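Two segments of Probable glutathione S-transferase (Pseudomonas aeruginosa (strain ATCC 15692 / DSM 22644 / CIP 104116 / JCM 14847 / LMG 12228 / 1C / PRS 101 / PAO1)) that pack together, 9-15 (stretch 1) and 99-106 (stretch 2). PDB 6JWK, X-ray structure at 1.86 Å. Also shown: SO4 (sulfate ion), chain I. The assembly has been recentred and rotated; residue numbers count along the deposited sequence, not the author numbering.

Stretch 1 9-15: SSTSYRV
Stretch 2 99-106: LVACDIHP

How are the two backbones set against each other? Ser 9 sits at the N-cap position, right before a helix running from Ser 10 through Val 15, tied by bonds such as Tyr 13 N to Ser 9 O and Arg 14 N to Ser 10 O, both 3.0 Å. The second stretch is helical from Leu 99 to Asp 103, where Asp 103 N reaches Leu 99 O at 3.0 Å. His 105 N then bonds Val 100 O, also at 3.0 Å. Ser 10 lies nearest His 105, their CA atoms 8.4 Å apart, and Thr 11 CA is 8.9 Å from Ala 101 CA, so side chains must span the gap.

What does Arg 14 do in that gap? Covering the most surface, it has its CA-to-CB bond pointing toward the second stretch; chi1 is m (-65°), chi2 and chi3 are t, so the chain is extended. Its NH2 comes 3.5 Å from His 105 CB, which sits at the guanidinium edge, and 3.7 Å from Ala 101 CA; NH1 lies 3.8 Å from Ala 101 CB. These are van der Waals contacts. A polar link runs through a water, which accepts from Arg 14 NH2 at 2.8 Å and donates to Ala 101 O at 2.7 Å.

How does His 105 answer from the other side? With phi/psi of -56/-45, chi1 t (-177°) and chi2 62°, its CA-to-CB bond points toward stretch 1. Its CE1 packs 3.5 Å from Ser 10 CB, and its NE2 lies 3.9 Å from Thr 11 CG2, whose chi1 is p (53°).

What joins the stretches if no direct hydrogen bond does? Besides the water, a sulfate, probably from the crystallisation liquor, bridges them: His 105 NE2 donates to sulfate O1 at the ring edge, and Ser 10 N donates to sulfate O3, each at 3.2 Å.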

# COMPACT_ATOMS: atom_id res chain seq x y z
N SER B 9 -14.00 9.47 5.35
CA SER B 9 -12.94 8.82 4.54
C SER B 9 -11.94 8.13 5.47
O SER B 9 -11.30 8.85 6.28
CB SER B 9 -12.27 9.83 3.66
OG SER B 9 -10.97 9.42 3.35
N SER B 10 -11.75 6.81 5.34
CA SER B 10 -10.78 6.06 6.17
C SER B 10 -9.36 6.58 5.95
O SER B 10 -8.59 6.67 6.92
CB SER B 10 -10.81 4.59 5.89
OG SER B 10 -12.01 4.06 6.35
N THR B 11 -8.99 6.90 4.71
CA THR B 11 -7.61 7.32 4.40
C THR B 11 -7.42 8.72 5.01
O THR B 11 -6.31 9.01 5.48
CB THR B 11 -7.30 7.23 2.89
OG1 THR B 11 -8.34 7.96 2.23
CG2 THR B 11 -7.29 5.79 2.41
N SER B 12 -8.45 9.55 5.01
CA SER B 12 -8.38 10.88 5.71
C SER B 12 -8.14 10.65 7.21
O SER B 12 -7.32 11.34 7.82
CB SER B 12 -9.63 11.70 5.49
OG SER B 12 -9.80 12.03 4.12
N TYR B 13 -8.90 9.73 7.78
CA TYR B 13 -8.81 9.40 9.23
C TYR B 13 -7.34 9.04 9.56
O TYR B 13 -6.80 9.53 10.57
CB TYR B 13 -9.85 8.32 9.52
CG TYR B 13 -10.06 7.98 10.97
CD1 TYR B 13 -9.49 8.72 12.00
CD2 TYR B 13 -10.95 6.96 11.32
CE1 TYR B 13 -9.71 8.39 13.34
CE2 TYR B 13 -11.18 6.63 12.65
CZ TYR B 13 -10.57 7.35 13.66
OH TYR B 13 -10.82 7.02 14.96
N ARG B 14 -6.70 8.17 8.76
CA ARG B 14 -5.28 7.75 8.97
C ARG B 14 -4.41 9.00 9.15
O ARG B 14 -3.61 9.03 10.03
CB ARG B 14 -4.69 6.98 7.78
CG ARG B 14 -5.34 5.63 7.48
CD ARG B 14 -4.70 5.06 6.25
NE ARG B 14 -5.38 3.86 5.84
CZ ARG B 14 -5.18 3.24 4.71
NH1 ARG B 14 -4.36 3.76 3.82
NH2 ARG B 14 -5.84 2.12 4.45
N VAL B 15 -4.57 9.99 8.29
CA VAL B 15 -3.67 11.18 8.30
C VAL B 15 -4.08 12.16 9.39
O VAL B 15 -3.17 12.84 9.96
CB VAL B 15 -3.66 11.86 6.92
CG1 VAL B 15 -2.76 13.07 6.93
CG2 VAL B 15 -3.22 10.87 5.83
N LEU B 99 -0.21 -4.43 5.15
CA LEU B 99 -1.28 -5.46 5.15
C LEU B 99 -2.66 -4.80 5.13
O LEU B 99 -3.53 -5.22 4.34
CB LEU B 99 -1.11 -6.36 6.37
CG LEU B 99 -2.19 -7.40 6.63
CD1 LEU B 99 -2.25 -8.44 5.50
CD2 LEU B 99 -1.85 -8.09 7.94
N VAL B 100 -2.89 -3.84 6.02
CA VAL B 100 -4.15 -3.07 6.04
C VAL B 100 -4.31 -2.26 4.74
O VAL B 100 -5.37 -2.39 4.09
CB VAL B 100 -4.20 -2.17 7.26
CG1 VAL B 100 -5.46 -1.33 7.25
CG2 VAL B 100 -4.09 -3.06 8.51
N ALA B 101 -3.30 -1.49 4.35
CA ALA B 101 -3.41 -0.46 3.30
C ALA B 101 -3.44 -1.08 1.90
O ALA B 101 -3.90 -0.42 0.99
CB ALA B 101 -2.31 0.57 3.48
N CYS B 102 -2.89 -2.27 1.71
CA CYS B 102 -2.79 -2.99 0.41
C CYS B 102 -3.76 -4.17 0.33
O CYS B 102 -4.29 -4.38 -0.75
CB CYS B 102 -1.39 -3.54 0.15
SG CYS B 102 -0.16 -2.23 0.07
N ASP B 103 -3.97 -4.92 1.41
CA ASP B 103 -4.63 -6.25 1.36
C ASP B 103 -6.03 -6.21 1.96
O ASP B 103 -6.73 -7.22 1.80
CB ASP B 103 -3.79 -7.34 2.03
CG ASP B 103 -2.47 -7.58 1.30
OD1 ASP B 103 -2.31 -7.04 0.18
OD2 ASP B 103 -1.59 -8.24 1.88
N ILE B 104 -6.42 -5.14 2.66
CA ILE B 104 -7.81 -5.07 3.21
C ILE B 104 -8.56 -3.88 2.61
O ILE B 104 -9.54 -4.10 1.84
CB ILE B 104 -7.84 -4.99 4.75
CG1 ILE B 104 -6.99 -6.08 5.40
CG2 ILE B 104 -9.28 -5.03 5.21
CD1 ILE B 104 -6.94 -5.99 6.91
N HIS B 105 -8.14 -2.66 2.98
CA HIS B 105 -8.91 -1.42 2.72
C HIS B 105 -9.21 -1.25 1.23
O HIS B 105 -10.34 -0.90 0.89
CB HIS B 105 -8.19 -0.19 3.26
CG HIS B 105 -9.01 1.03 3.05
ND1 HIS B 105 -10.26 1.15 3.63
CD2 HIS B 105 -8.83 2.09 2.25
CE1 HIS B 105 -10.79 2.28 3.21
NE2 HIS B 105 -9.93 2.86 2.35
N PRO B 106 -8.27 -1.47 0.28
CA PRO B 106 -8.58 -1.20 -1.13
C PRO B 106 -9.78 -1.99 -1.70
O PRO B 106 -10.44 -1.49 -2.60
CB PRO B 106 -7.32 -1.60 -1.88
CG PRO B 106 -6.23 -1.43 -0.84
CD PRO B 106 -6.89 -1.93 0.46
S SO4 I . -12.52 5.54 1.86
O1 SO4 I . -11.13 5.83 2.04
O2 SO4 I . -12.72 4.57 0.82
O3 SO4 I . -13.12 4.97 3.05
O4 SO4 I . -13.18 6.76 1.50
O HOH W 1 -5.50 1.59 1.68